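Local coordinates for protein amidase, hydantoinase/carbamoylase family (Paraburkholderia phymatum, PDB 6C0D) that probably hydrolyses N-carbamoyl-L-amino acids as a zinc-dependent, homodimeric amidohydrolase of the peptidase M20 family, at residues Asp12-Asp17 against Glu119-Phe124; Leu22-Thr27 against Ala55-Asp60; Leu109-Ala114 against Val408-Ala413; Ala129-Glu134 against Arg190-Pro195. All coordinates share one frame; numbering follows the deposited sequence. Where two conformers were deposited one is given.

Contact 1 (Asp12-Asp17 against Glu119-Phe124). With EDO (1,2-ethanediol), chain K.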
loop_
_atom_site.group_PDB
_atom_site.type_symbol
_atom_site.label_atom_id
_atom_site.label_comp_id
_atom_site.label_asym_id
_atom_site.label_seq_id
_atom_site.Cartn_x
_atom_site.Cartn_y
_atom_site.Cartn_z
ATOM N N ASP A 12 48.518 10.133 34.868
ATOM C CA ASP A 12 47.609 9.183 35.498
ATOM C C ASP A 12 46.213 9.335 34.911
ATOM O O ASP A 12 45.691 10.452 34.797
ATOM C CB ASP A 12 47.564 9.376 37.013
ATOM C CG ASP A 12 48.889 9.076 37.672
ATOM O OD1 ASP A 12 49.491 10.009 38.248
ATOM O OD2 ASP A 12 49.338 7.912 37.594
ATOM N N PHE A 13 45.620 8.217 34.539
ATOM C CA PHE A 13 44.293 8.259 33.970
ATOM C C PHE A 13 43.288 7.607 34.916
ATOM O O PHE A 13 43.645 6.723 35.699
ATOM C CB PHE A 13 44.266 7.550 32.610
ATOM C CG PHE A 13 44.987 8.307 31.524
ATOM C CD1 PHE A 13 46.299 7.992 31.186
ATOM C CD2 PHE A 13 44.353 9.342 30.847
ATOM C CE1 PHE A 13 46.963 8.689 30.182
ATOM C CE2 PHE A 13 45.004 10.041 29.834
ATOM C CZ PHE A 13 46.309 9.715 29.503
ATOM N N PRO A 14 42.026 8.016 34.859
ATOM C CA PRO A 14 41.013 7.399 35.718
ATOM C C PRO A 14 40.760 5.958 35.309
ATOM O O PRO A 14 41.065 5.539 34.194
ATOM C CB PRO A 14 39.763 8.253 35.477
ATOM C CG PRO A 14 40.221 9.436 34.696
ATOM C CD PRO A 14 41.459 9.059 33.991
ATOM N N ARG A 15 40.156 5.214 36.230
ATOM C CA ARG A 15 39.840 3.799 36.020
ATOM C C ARG A 15 38.371 3.583 36.369
ATOM O O ARG A 15 37.978 3.748 37.529
ATOM C CB ARG A 15 40.748 2.918 36.880
ATOM N N ILE A 16 37.547 3.228 35.373
ATOM C CA ILE A 16 36.148 2.957 35.679
ATOM C C ILE A 16 36.046 1.656 36.464
ATOM O O ILE A 16 36.972 0.844 36.518
ATOM C CB ILE A 16 35.269 2.890 34.417
ATOM C CG1 ILE A 16 35.595 1.616 33.615
ATOM C CG2 ILE A 16 35.450 4.143 33.582
ATOM C CD1 ILE A 16 34.549 1.296 32.521
ATOM N N ASP A 17 34.891 1.462 37.076
ATOM C CA ASP A 17 34.585 0.212 37.762
ATOM C C ASP A 17 33.603 -0.528 36.864
ATOM O O ASP A 17 32.424 -0.150 36.794
ATOM C CB ASP A 17 33.977 0.486 39.145
ATOM C CG ASP A 17 33.581 -0.785 39.888
ATOM O OD1 ASP A 17 33.455 -1.849 39.260
ATOM O OD2 ASP A 17 33.380 -0.708 41.118
ATOM N N GLU A 119 42.995 11.076 41.559
ATOM C CA GLU A 119 43.512 12.338 42.083
ATOM C C GLU A 119 43.830 13.331 40.966
ATOM O O GLU A 119 43.577 14.535 41.120
ATOM C CB GLU A 119 44.732 12.086 42.970
ATOM C CG GLU A 119 44.338 11.860 44.427
ATOM C CD GLU A 119 45.497 11.435 45.315
ATOM O OE1 GLU A 119 45.269 10.602 46.212
ATOM O OE2 GLU A 119 46.625 11.933 45.121
ATOM N N ALA A 120 44.345 12.859 39.830
ATOM C CA ALA A 120 44.703 13.766 38.736
ATOM C C ALA A 120 43.496 14.412 38.047
ATOM O O ALA A 120 43.656 15.456 37.417
ATOM C CB ALA A 120 45.534 13.023 37.691
ATOM N N THR A 121 42.308 13.822 38.127
ATOM C CA THR A 121 41.113 14.374 37.493
ATOM C C THR A 121 40.057 14.801 38.505
ATOM O O THR A 121 38.958 15.221 38.100
ATOM C CB THR A 121 40.493 13.346 36.530
ATOM O OG1 THR A 121 40.229 12.142 37.257
ATOM C CG2 THR A 121 41.479 13.004 35.402
ATOM N N ARG A 122 40.370 14.719 39.800
ATOM C CA ARG A 122 39.381 14.948 40.845
ATOM C C ARG A 122 38.768 16.336 40.752
ATOM O O ARG A 122 37.588 16.505 41.055
ATOM C CB ARG A 122 40.030 14.752 42.227
ATOM C CG ARG A 122 39.043 14.859 43.403
ATOM C CD ARG A 122 39.770 14.997 44.737
ATOM N NE ARG A 122 40.561 16.218 44.751
ATOM C CZ ARG A 122 40.055 17.418 45.024
ATOM N NH1 ARG A 122 38.765 17.548 45.323
ATOM N NH2 ARG A 122 40.833 18.486 45.001
ATOM N N GLU A 123 39.541 17.335 40.308
ATOM C CA GLU A 123 39.029 18.701 40.263
ATOM C C GLU A 123 38.031 18.939 39.133
ATOM O O GLU A 123 37.323 19.951 39.165
ATOM C CB GLU A 123 40.185 19.700 40.116
ATOM C CG GLU A 123 41.154 19.637 41.259
ATOM C CD GLU A 123 42.347 20.562 41.085
ATOM O OE1 GLU A 123 42.311 21.434 40.183
ATOM O OE2 GLU A 123 43.321 20.408 41.854
ATOM N N PHE A 124 37.955 18.054 38.136
ATOM C CA PHE A 124 37.244 18.394 36.907
ATOM C C PHE A 124 35.736 18.298 37.115
ATOM O O PHE A 124 35.229 17.244 37.512
ATOM C CB PHE A 124 37.639 17.452 35.772
ATOM C CG PHE A 124 39.114 17.438 35.432
ATOM C CD1 PHE A 124 39.993 18.393 35.917
ATOM C CD2 PHE A 124 39.605 16.434 34.595
ATOM C CE1 PHE A 124 41.348 18.344 35.574
ATOM C CE2 PHE A 124 40.947 16.383 34.248
ATOM C CZ PHE A 124 41.812 17.330 34.738
HETATM C C1 EDO K . 29.029 -1.508 42.637
HETATM O O1 EDO K . 28.818 -0.264 43.316
HETATM C C2 EDO K . 30.268 -2.205 43.193
HETATM O O2 EDO K . 31.225 -2.432 42.147
#
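Where Asp12 and Pro14 meet Ala120 and Thr121, two pieces of loop lie against each other without a backbone hydrogen bond between them. Residues 12-17 run extended toward helix 18-30, whereas 119-124 turn back on themselves: a type I beta turn spans Thr121 to Phe124, closed by the bond from Phe124 N to Thr121 O (3.0 Å). The alpha carbons of Asp12 and Ala120 stand 6.3 Å apart, those of Pro14 and Thr121 somewhat farther. The more buried half of the contact is Pro14 on Thr121. Their side chains cross at about a right angle, and CG of the proline ring touches both branches of the threonine, with OG1 at 3.7 Å and CG2 at 3.8 Å. A chi1 of 56° sets OG1 of Thr121 between its own N and carbonyl carbon; this hydroxyl is hydrogen-bonded to the carbonyl oxygen of Leu115 on helix 102-117, and Pro14 meets it by van der Waals contact. At the outer end CB of Ala120 rests 3.9 Å from Asp12 O; Asp12 itself is poorly ordered. Farther on, Asp17 accepts a hydrogen bond from O2 of an ethanediol at OD2, while OD1 is bonded to Arg20 N. Asp17 is thus the N-cap of helix 18-30. Separately, the N-terminal segment rests on the type I turn in the link from helix 102-117 to strand 125-130.

Contact 2 (Leu22-Thr27 against Ala55-Asp60). With EDO (1,2-ethanediol), chain L.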
loop_
_atom_site.group_PDB
_atom_site.type_symbol
_atom_site.label_atom_id
_atom_site.label_comp_id
_atom_site.label_asym_id
_atom_site.label_seq_id
_atom_site.Cartn_x
_atom_site.Cartn_y
_atom_site.Cartn_z
ATOM N N LEU A 22 28.027 -1.999 34.822
ATOM C CA LEU A 22 27.034 -2.972 34.371
ATOM C C LEU A 22 25.881 -3.101 35.363
ATOM O O LEU A 22 24.723 -3.274 34.958
ATOM C CB LEU A 22 27.703 -4.333 34.133
ATOM C CG LEU A 22 28.603 -4.259 32.896
ATOM C CD1 LEU A 22 29.593 -5.428 32.842
ATOM C CD2 LEU A 22 27.743 -4.213 31.652
ATOM N N ASP A 23 26.172 -3.042 36.670
ATOM C CA ASP A 23 25.101 -3.134 37.670
ATOM C C ASP A 23 24.083 -2.014 37.479
ATOM O O ASP A 23 22.869 -2.246 37.536
ATOM C CB ASP A 23 25.670 -3.074 39.096
ATOM C CG ASP A 23 26.410 -4.352 39.513
ATOM O OD1 ASP A 23 26.417 -5.349 38.751
ATOM O OD2 ASP A 23 26.991 -4.349 40.627
ATOM N N ASP A 24 24.564 -0.781 37.269
ATOM C CA ASP A 24 23.650 0.344 37.053
ATOM C C ASP A 24 22.870 0.194 35.745
ATOM O O ASP A 24 21.676 0.507 35.695
ATOM C CB ASP A 24 24.404 1.672 37.053
ATOM C CG ASP A 24 24.698 2.193 38.460
ATOM O OD1 ASP A 24 24.074 1.719 39.438
ATOM O OD2 ASP A 24 25.544 3.095 38.576
ATOM N N LEU A 25 23.524 -0.264 34.670
ATOM C CA LEU A 25 22.789 -0.488 33.426
ATOM C C LEU A 25 21.681 -1.511 33.619
ATOM O O LEU A 25 20.576 -1.350 33.085
ATOM C CB LEU A 25 23.730 -0.939 32.307
ATOM C CG LEU A 25 24.436 0.224 31.617
ATOM C CD1 LEU A 25 25.483 -0.345 30.693
ATOM C CD2 LEU A 25 23.438 1.086 30.841
ATOM N N LYS A 26 21.957 -2.576 34.378
ATOM C CA LYS A 26 20.953 -3.610 34.564
ATOM C C LYS A 26 19.862 -3.165 35.525
ATOM O O LYS A 26 18.706 -3.564 35.361
ATOM C CB LYS A 26 21.609 -4.900 35.048
ATOM C CG LYS A 26 22.544 -5.480 34.007
ATOM C CD LYS A 26 23.277 -6.697 34.529
ATOM C CE LYS A 26 24.274 -7.220 33.498
ATOM N NZ LYS A 26 24.973 -8.441 33.991
ATOM N N THR A 27 20.203 -2.336 36.517
ATOM C CA THR A 27 19.168 -1.788 37.389
ATOM C C THR A 27 18.232 -0.870 36.610
ATOM O O THR A 27 17.006 -0.963 36.752
ATOM C CB THR A 27 19.803 -1.055 38.572
ATOM O OG1 THR A 27 20.583 -1.989 39.337
ATOM C CG2 THR A 27 18.711 -0.450 39.474
ATOM N N ALA A 55 18.279 9.888 39.904
ATOM C CA ALA A 55 18.681 11.067 40.661
ATOM C C ALA A 55 19.347 10.659 41.967
ATOM O O ALA A 55 20.311 11.296 42.409
ATOM C CB ALA A 55 17.467 11.964 40.916
ATOM N N GLY A 56 18.860 9.581 42.588
ATOM C CA GLY A 56 19.503 9.084 43.794
ATOM C C GLY A 56 20.918 8.601 43.543
ATOM O O GLY A 56 21.817 8.837 44.356
ATOM N N ARG A 57 21.135 7.914 42.416
ATOM C CA ARG A 57 22.481 7.458 42.070
ATOM C C ARG A 57 23.411 8.637 41.814
ATOM O O ARG A 57 24.595 8.592 42.175
ATOM C CB ARG A 57 22.452 6.543 40.837
ATOM C CG ARG A 57 21.756 5.204 41.062
ATOM C CD ARG A 57 22.456 4.411 42.184
ATOM N NE ARG A 57 23.638 3.687 41.711
ATOM C CZ ARG A 57 24.736 3.496 42.437
ATOM N NH1 ARG A 57 24.827 4.002 43.666
ATOM N NH2 ARG A 57 25.749 2.806 41.933
ATOM N N MET A 58 22.906 9.682 41.148
ATOM C CA MET A 58 23.704 10.886 40.957
ATOM C C MET A 58 24.056 11.520 42.292
ATOM O O MET A 58 25.182 11.996 42.489
ATOM C CB MET A 58 22.948 11.886 40.086
ATOM C CG MET A 58 22.731 11.410 38.648
ATOM S SD MET A 58 21.752 12.644 37.752
ATOM C CE MET A 58 21.710 11.977 36.098
ATOM N N THR A 59 23.090 11.559 43.212
ATOM C CA THR A 59 23.362 12.096 44.535
ATOM C C THR A 59 24.417 11.262 45.246
ATOM O O THR A 59 25.364 11.809 45.820
ATOM C CB THR A 59 22.071 12.160 45.347
ATOM O OG1 THR A 59 21.167 13.066 44.702
ATOM C CG2 THR A 59 22.360 12.636 46.766
ATOM N N ASP A 60 24.281 9.927 45.189
ATOM C CA ASP A 60 25.289 9.040 45.766
ATOM C C ASP A 60 26.671 9.346 45.218
ATOM O O ASP A 60 27.674 9.227 45.927
ATOM C CB ASP A 60 24.964 7.570 45.473
ATOM C CG ASP A 60 23.693 7.085 46.152
ATOM O OD1 ASP A 60 23.263 7.698 47.148
ATOM O OD2 ASP A 60 23.140 6.069 45.674
HETATM C C1 EDO L . 29.676 4.066 44.147
HETATM O O1 EDO L . 28.416 3.373 44.073
HETATM C C2 EDO L . 29.501 5.576 44.360
HETATM O O2 EDO L . 28.113 5.943 44.390
#
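Asp24 and Arg57 join two helices, 18-30 and 45-60, whose nearest alpha carbons, those of these same two residues, are 8.8 Å apart, a gap bridged by side chains alone. The two approach from opposite directions. Arg57, its chain bent at chi2 (-60°) and chi3, presents the side of its guanidinium group that carries NE and NH2, and both nitrogens grip a single oxygen, OD1 of Asp24. The bond from NE is 3.0 Å long and that from NH2 3.2 Å; OD1 stays near the guanidinium plane and is met on its syn side. The carboxylate and guanidinium planes are 70° apart, and OD2 receives a weak bond from NH2. NH1 of Arg113, on helix 102-117, forms a salt bridge with OD2. On the far side of Arg57, NH1 makes a weak salt bridge with OD2 of Asp60 one helical turn later (3.3 Å), while O1 of an ethanediol lies at the edge of the guanidinium, weakly bonded to NH2. Asp24 is buried, and its one carboxylate faces two arginines: NH2 of Arg57 and NH1 of Arg113 come close to each other. Such a setting would be expected to favour the ionised acid, whose charge would help to offset the repulsion between the two guanidinium groups.

Contact 3 (Leu109-Ala114 against Val408-Ala413). With SO4 (sulfate ion), chain D.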
loop_
_atom_site.group_PDB
_atom_site.type_symbol
_atom_site.label_atom_id
_atom_site.label_comp_id
_atom_site.label_asym_id
_atom_site.label_seq_id
_atom_site.Cartn_x
_atom_site.Cartn_y
_atom_site.Cartn_z
ATOM N N LEU A 109 27.266 8.832 34.290
ATOM C CA LEU A 109 27.352 8.628 35.731
ATOM C C LEU A 109 28.667 7.964 36.117
ATOM O O LEU A 109 29.351 8.399 37.056
ATOM C CB LEU A 109 26.158 7.779 36.192
ATOM C CG LEU A 109 25.978 7.455 37.669
ATOM C CD1 LEU A 109 25.800 8.744 38.465
ATOM C CD2 LEU A 109 24.750 6.520 37.841
ATOM N N GLU A 110 29.037 6.890 35.415
ATOM C CA GLU A 110 30.257 6.186 35.792
ATOM C C GLU A 110 31.481 7.051 35.543
ATOM O O GLU A 110 32.446 7.018 36.316
ATOM C CB GLU A 110 30.386 4.873 35.018
ATOM C CG GLU A 110 31.705 4.135 35.299
ATOM C CD GLU A 110 31.888 3.755 36.761
ATOM O OE1 GLU A 110 30.877 3.640 37.498
ATOM O OE2 GLU A 110 33.055 3.573 37.188
ATOM N N ILE A 111 31.467 7.812 34.452
ATOM C CA ILE A 111 32.603 8.681 34.153
ATOM C C ILE A 111 32.738 9.757 35.214
ATOM O O ILE A 111 33.847 10.049 35.671
ATOM C CB ILE A 111 32.463 9.276 32.741
ATOM C CG1 ILE A 111 32.596 8.140 31.708
ATOM C CG2 ILE A 111 33.539 10.360 32.498
ATOM C CD1 ILE A 111 32.125 8.539 30.310
ATOM N N ALA A 112 31.613 10.331 35.660
ATOM C CA ALA A 112 31.681 11.295 36.767
ATOM C C ALA A 112 32.273 10.654 38.013
ATOM O O ALA A 112 33.146 11.237 38.675
ATOM C CB ALA A 112 30.292 11.851 37.058
ATOM N N ARG A 113 31.839 9.423 38.328
ATOM C CA ARG A 113 32.381 8.725 39.485
ATOM C C ARG A 113 33.873 8.476 39.314
ATOM O O ARG A 113 34.675 8.788 40.202
ATOM C CB ARG A 113 31.618 7.408 39.708
ATOM C CG ARG A 113 30.196 7.622 40.282
ATOM C CD ARG A 113 29.515 6.286 40.651
ATOM N NE ARG A 113 29.335 5.418 39.481
ATOM C CZ ARG A 113 28.190 4.836 39.127
ATOM N NH1 ARG A 113 27.092 5.000 39.861
ATOM N NH2 ARG A 113 28.154 4.059 38.045
ATOM N N ALA A 114 34.271 7.926 38.165
ATOM C CA ALA A 114 35.667 7.546 37.979
ATOM C C ALA A 114 36.591 8.764 37.955
ATOM O O ALA A 114 37.693 8.720 38.514
ATOM C CB ALA A 114 35.816 6.726 36.694
ATOM N N VAL A 408 36.874 3.992 26.844
ATOM C CA VAL A 408 37.266 4.995 25.844
ATOM C C VAL A 408 36.650 6.343 26.195
ATOM O O VAL A 408 37.329 7.378 26.194
ATOM C CB VAL A 408 36.861 4.542 24.427
ATOM C CG1 VAL A 408 37.071 5.707 23.388
ATOM C CG2 VAL A 408 37.659 3.281 24.019
ATOM N N ALA A 409 35.358 6.345 26.530
ATOM C CA ALA A 409 34.692 7.609 26.853
ATOM C C ALA A 409 35.298 8.269 28.090
ATOM O O ALA A 409 35.467 9.498 28.130
ATOM C CB ALA A 409 33.190 7.383 27.054
ATOM N N ALA A 410 35.633 7.473 29.110
ATOM C CA ALA A 410 36.220 8.035 30.330
ATOM C C ALA A 410 37.599 8.634 30.069
ATOM O O ALA A 410 37.943 9.689 30.631
ATOM C CB ALA A 410 36.316 6.955 31.413
ATOM N N ARG A 411 38.423 7.938 29.279
ATOM C CA ARG A 411 39.737 8.475 28.938
ATOM C C ARG A 411 39.606 9.774 28.150
ATOM O O ARG A 411 40.265 10.771 28.473
ATOM C CB ARG A 411 40.553 7.446 28.151
ATOM C CG ARG A 411 41.955 7.929 27.777
ATOM C CD ARG A 411 42.723 6.880 26.962
ATOM N NE ARG A 411 43.993 7.394 26.441
ATOM C CZ ARG A 411 45.174 7.132 26.992
ATOM N NH1 ARG A 411 45.238 6.345 28.055
ATOM N NH2 ARG A 411 46.287 7.622 26.466
ATOM N N ALA A 412 38.753 9.790 27.132
ATOM C CA ALA A 412 38.522 11.021 26.381
ATOM C C ALA A 412 37.976 12.127 27.278
ATOM O O ALA A 412 38.359 13.293 27.134
ATOM C CB ALA A 412 37.543 10.750 25.239
ATOM N N ALA A 413 37.045 11.790 28.169
ATOM C CA ALA A 413 36.474 12.804 29.055
ATOM C C ALA A 413 37.551 13.423 29.925
ATOM O O ALA A 413 37.544 14.637 30.161
ATOM C CB ALA A 413 35.388 12.205 29.946
HETATM S S SO4 D . 47.314 9.673 23.663
HETATM O O1 SO4 D . 47.608 9.470 22.247
HETATM O O2 SO4 D . 46.999 8.393 24.294
HETATM O O3 SO4 D . 48.478 10.272 24.312
HETATM O O4 SO4 D . 46.171 10.574 23.793
#
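Ile111 set into a row of alanines marks the helix-to-helix packing of the catalytic domain in this M20-family fold, where helices 102-117 and 399-419 lie side by side against the central strands. The axes of the two short segments approach to 9.7 Å and cross at -52°, and Ile111 and Ala410 bring their alpha carbons within 5.3 Å. One large residue thus faces three small ones. The isoleucine side chain points at the other helix, and each of its carbons beyond CB has its own neighbour: CD1 reaches CB of Ala409 at 3.6 Å, CG1 lies beside CB of Ala410 at 3.9 Å, and CG2 meets CB of Ala413 at 3.7 Å. With CG1 anti to the carbonyl carbon (chi1 -67°), the two branches spread along the partner helix, toward Ala409 and Ala413 respectively. All four residues are buried, and the contact is wholly apolar. Ile111 also touches Ile86 and Ala413 touches Leu84, both on strand 83-88. Polar groups lie off the interface: Glu110 OE1 is gripped by NH2 and NE of Arg113, and its OE2 pairs with Arg20 and Asp17 N. Arg411 leads away from Ile111, and it forms a cation-pi contact with Phe13. Ile16 also packs on Ala410, so that the methyl of this alanine is touched both by Ile16 and, within the contact, by CG1 of Ile111.

Contact 4 (Ala129-Glu134 against Arg190-Pro195)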
loop_
_atom_site.group_PDB
_atom_site.type_symbol
_atom_site.label_atom_id
_atom_site.label_comp_id
_atom_site.label_asym_id
_atom_site.label_seq_id
_atom_site.Cartn_x
_atom_site.Cartn_y
_atom_site.Cartn_z
ATOM N N ALA A 129 23.424 14.005 32.466
ATOM C CA ALA A 129 22.056 14.339 32.072
ATOM C C ALA A 129 21.305 13.162 31.463
ATOM O O ALA A 129 21.874 12.374 30.700
ATOM C CB ALA A 129 22.035 15.484 31.054
ATOM N N SER A 130 20.008 13.079 31.781
ATOM C CA SER A 130 19.038 12.308 31.000
ATOM C C SER A 130 17.989 13.291 30.490
ATOM O O SER A 130 17.096 13.696 31.245
ATOM C CB SER A 130 18.391 11.192 31.822
ATOM O OG SER A 130 17.348 10.573 31.074
ATOM N N TRP A 131 18.101 13.686 29.220
ATOM C CA TRP A 131 17.159 14.646 28.650
ATOM C C TRP A 131 15.802 13.994 28.443
ATOM O O TRP A 131 15.714 12.918 27.846
ATOM C CB TRP A 131 17.670 15.169 27.308
ATOM C CG TRP A 131 19.113 15.555 27.301
ATOM C CD1 TRP A 131 20.127 14.948 26.605
ATOM C CD2 TRP A 131 19.715 16.629 28.034
ATOM N NE1 TRP A 131 21.319 15.597 26.847
ATOM C CE2 TRP A 131 21.096 16.625 27.727
ATOM C CE3 TRP A 131 19.217 17.606 28.913
ATOM C CZ2 TRP A 131 21.984 17.554 28.263
ATOM C CZ3 TRP A 131 20.105 18.521 29.463
ATOM C CH2 TRP A 131 21.472 18.491 29.134
ATOM N N ILE A 132 14.733 14.660 28.895
ATOM C CA ILE A 132 13.393 14.082 28.781
ATOM C C ILE A 132 12.974 13.996 27.315
ATOM O O ILE A 132 13.283 14.877 26.502
ATOM C CB ILE A 132 12.376 14.908 29.605
ATOM C CG1 ILE A 132 10.996 14.234 29.644
ATOM C CG2 ILE A 132 12.222 16.324 29.032
ATOM C CD1 ILE A 132 10.982 12.903 30.383
ATOM N N ASP A 133 12.282 12.904 26.971
ATOM C CA ASP A 133 11.500 12.763 25.733
ATOM C C ASP A 133 12.312 12.995 24.459
ATOM O O ASP A 133 11.850 13.633 23.509
ATOM C CB ASP A 133 10.260 13.666 25.742
ATOM C CG ASP A 133 9.097 13.043 24.976
ATOM O OD1 ASP A 133 9.106 11.798 24.838
ATOM O OD2 ASP A 133 8.188 13.773 24.505
ATOM N N GLU A 134 13.500 12.401 24.402
ATOM C CA GLU A 134 14.201 12.352 23.124
ATOM C C GLU A 134 13.360 11.632 22.074
ATOM O O GLU A 134 13.381 12.002 20.896
ATOM C CB GLU A 134 15.557 11.666 23.295
ATOM C CG GLU A 134 16.449 11.684 22.068
ATOM C CD GLU A 134 16.137 10.560 21.092
ATOM O OE1 GLU A 134 15.462 9.578 21.487
ATOM O OE2 GLU A 134 16.547 10.676 19.920
ATOM N N ARG A 190 31.098 23.823 28.864
ATOM C CA ARG A 190 31.844 24.143 27.656
ATOM C C ARG A 190 31.934 22.999 26.659
ATOM O O ARG A 190 32.451 23.216 25.555
ATOM C CB ARG A 190 33.262 24.608 28.006
ATOM C CG ARG A 190 33.315 25.928 28.782
ATOM C CD ARG A 190 32.576 27.049 28.066
ATOM N NE ARG A 190 32.981 27.211 26.672
ATOM C CZ ARG A 190 32.130 27.281 25.653
ATOM N NH1 ARG A 190 30.825 27.210 25.873
ATOM N NH2 ARG A 190 32.579 27.431 24.415
ATOM N N ALA A 191 31.423 21.820 26.993
ATOM C CA ALA A 191 31.489 20.690 26.069
ATOM C C ALA A 191 30.435 19.674 26.465
ATOM O O ALA A 191 30.065 19.583 27.635
ATOM C CB ALA A 191 32.870 20.031 26.083
ATOM N N TYR A 192 29.957 18.914 25.472
ATOM C CA TYR A 192 28.948 17.877 25.684
ATOM C C TYR A 192 29.403 16.594 24.993
ATOM O O TYR A 192 29.818 16.636 23.831
ATOM C CB TYR A 192 27.582 18.329 25.128
ATOM C CG TYR A 192 26.505 17.258 25.153
ATOM C CD1 TYR A 192 26.034 16.685 23.976
ATOM C CD2 TYR A 192 25.961 16.829 26.357
ATOM C CE1 TYR A 192 25.035 15.697 24.004
ATOM C CE2 TYR A 192 24.990 15.838 26.403
ATOM C CZ TYR A 192 24.525 15.287 25.214
ATOM O OH TYR A 192 23.536 14.336 25.263
ATOM N N LEU A 193 29.336 15.461 25.701
ATOM C CA LEU A 193 29.665 14.155 25.125
ATOM C C LEU A 193 28.454 13.235 25.259
ATOM O O LEU A 193 27.948 13.048 26.371
ATOM C CB LEU A 193 30.875 13.551 25.854
ATOM C CG LEU A 193 31.140 12.035 25.710
ATOM C CD1 LEU A 193 31.366 11.620 24.257
ATOM C CD2 LEU A 193 32.318 11.621 26.602
ATOM N N GLU A 194 27.986 12.667 24.143
ATOM C CA GLU A 194 26.884 11.696 24.184
ATOM C C GLU A 194 27.334 10.339 23.656
ATOM O O GLU A 194 27.387 10.132 22.430
ATOM C CB GLU A 194 25.667 12.189 23.384
ATOM C CG GLU A 194 24.506 11.169 23.487
ATOM C CD GLU A 194 23.150 11.742 23.108
ATOM O OE1 GLU A 194 23.054 12.956 22.819
ATOM O OE2 GLU A 194 22.173 10.957 23.114
ATOM N N PRO A 195 27.616 9.364 24.520
ATOM C CA PRO A 195 27.820 7.992 24.028
ATOM C C PRO A 195 26.480 7.394 23.629
ATOM O O PRO A 195 25.450 7.695 24.230
ATOM C CB PRO A 195 28.402 7.251 25.245
ATOM C CG PRO A 195 28.753 8.369 26.283
ATOM C CD PRO A 195 27.739 9.448 25.984
#
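Tyr192 touches Trp131 in the interior, and strand 190-195 leads up to and beyond that meeting. Arg190 and Ala191 open the strand without reaching the other segment. At Tyr192, CG anti to the backbone N (chi1 173°) sends the phenol toward Trp131, and the two side chains run antiparallel past one another. NE1 of the indole donates to Tyr192 OH at 3.0 Å with an N-H...O angle of 157°, and the hydroxyl oxygen lies practically in the indole plane. The rings themselves meet obliquely, their planes 53° apart, with CZ2 of Trp131 3.9 Å from CE2 of Tyr192. Leu193 follows, packing on Cys379, and then Glu194, whose OE1 accepts a hydrogen bond from Tyr192 OH at 2.8 Å, the hydroxyl lying above the carboxylate plane. The result is a hydrogen-bonded chain Trp131-Tyr192-Glu194, the hydroxyl accepting from the indole and donating to the carboxylate, which holds the phenol oxygen in place and helps to orient the indole. OE2 of Glu194 has its own partner in Ser88 OG. Pro195 comes next, just before the zinc ligand His196; the Trp131 side chain lies about 5 Å from that of His89, another ligand, and about 9 Å from the zinc ion. Strand 83-88 runs between strands 125-130 and 189-198, strand 378-384 flanks the latter, and Ile372 of helix 368-372 touches both aromatic side chains.

The four contacts sit in the part of the chain that carries the zinc site. Along the sequence, contact 2 falls within the span closed by contact 1, contact 4 within that closed by contact 3, and contacts 1 and 3 interleave. Helix 102-117 ties the outer three together: the centres of contacts 1 and 3 are about 8 Å apart and those of 2 and 3 about 14 Å. Direct bonds join them, Asp17 N to Glu110 and Asp24 to Arg113. Contact 4, about 14 Å from contact 3, lies deepest, meeting it where Leu193 packs on Ala409. The N-terminal segment packs on helices 102-117 and 399-419, which lie on strand 83-88, leading to His89; contact 4 involves strand 189-198, which carries His196.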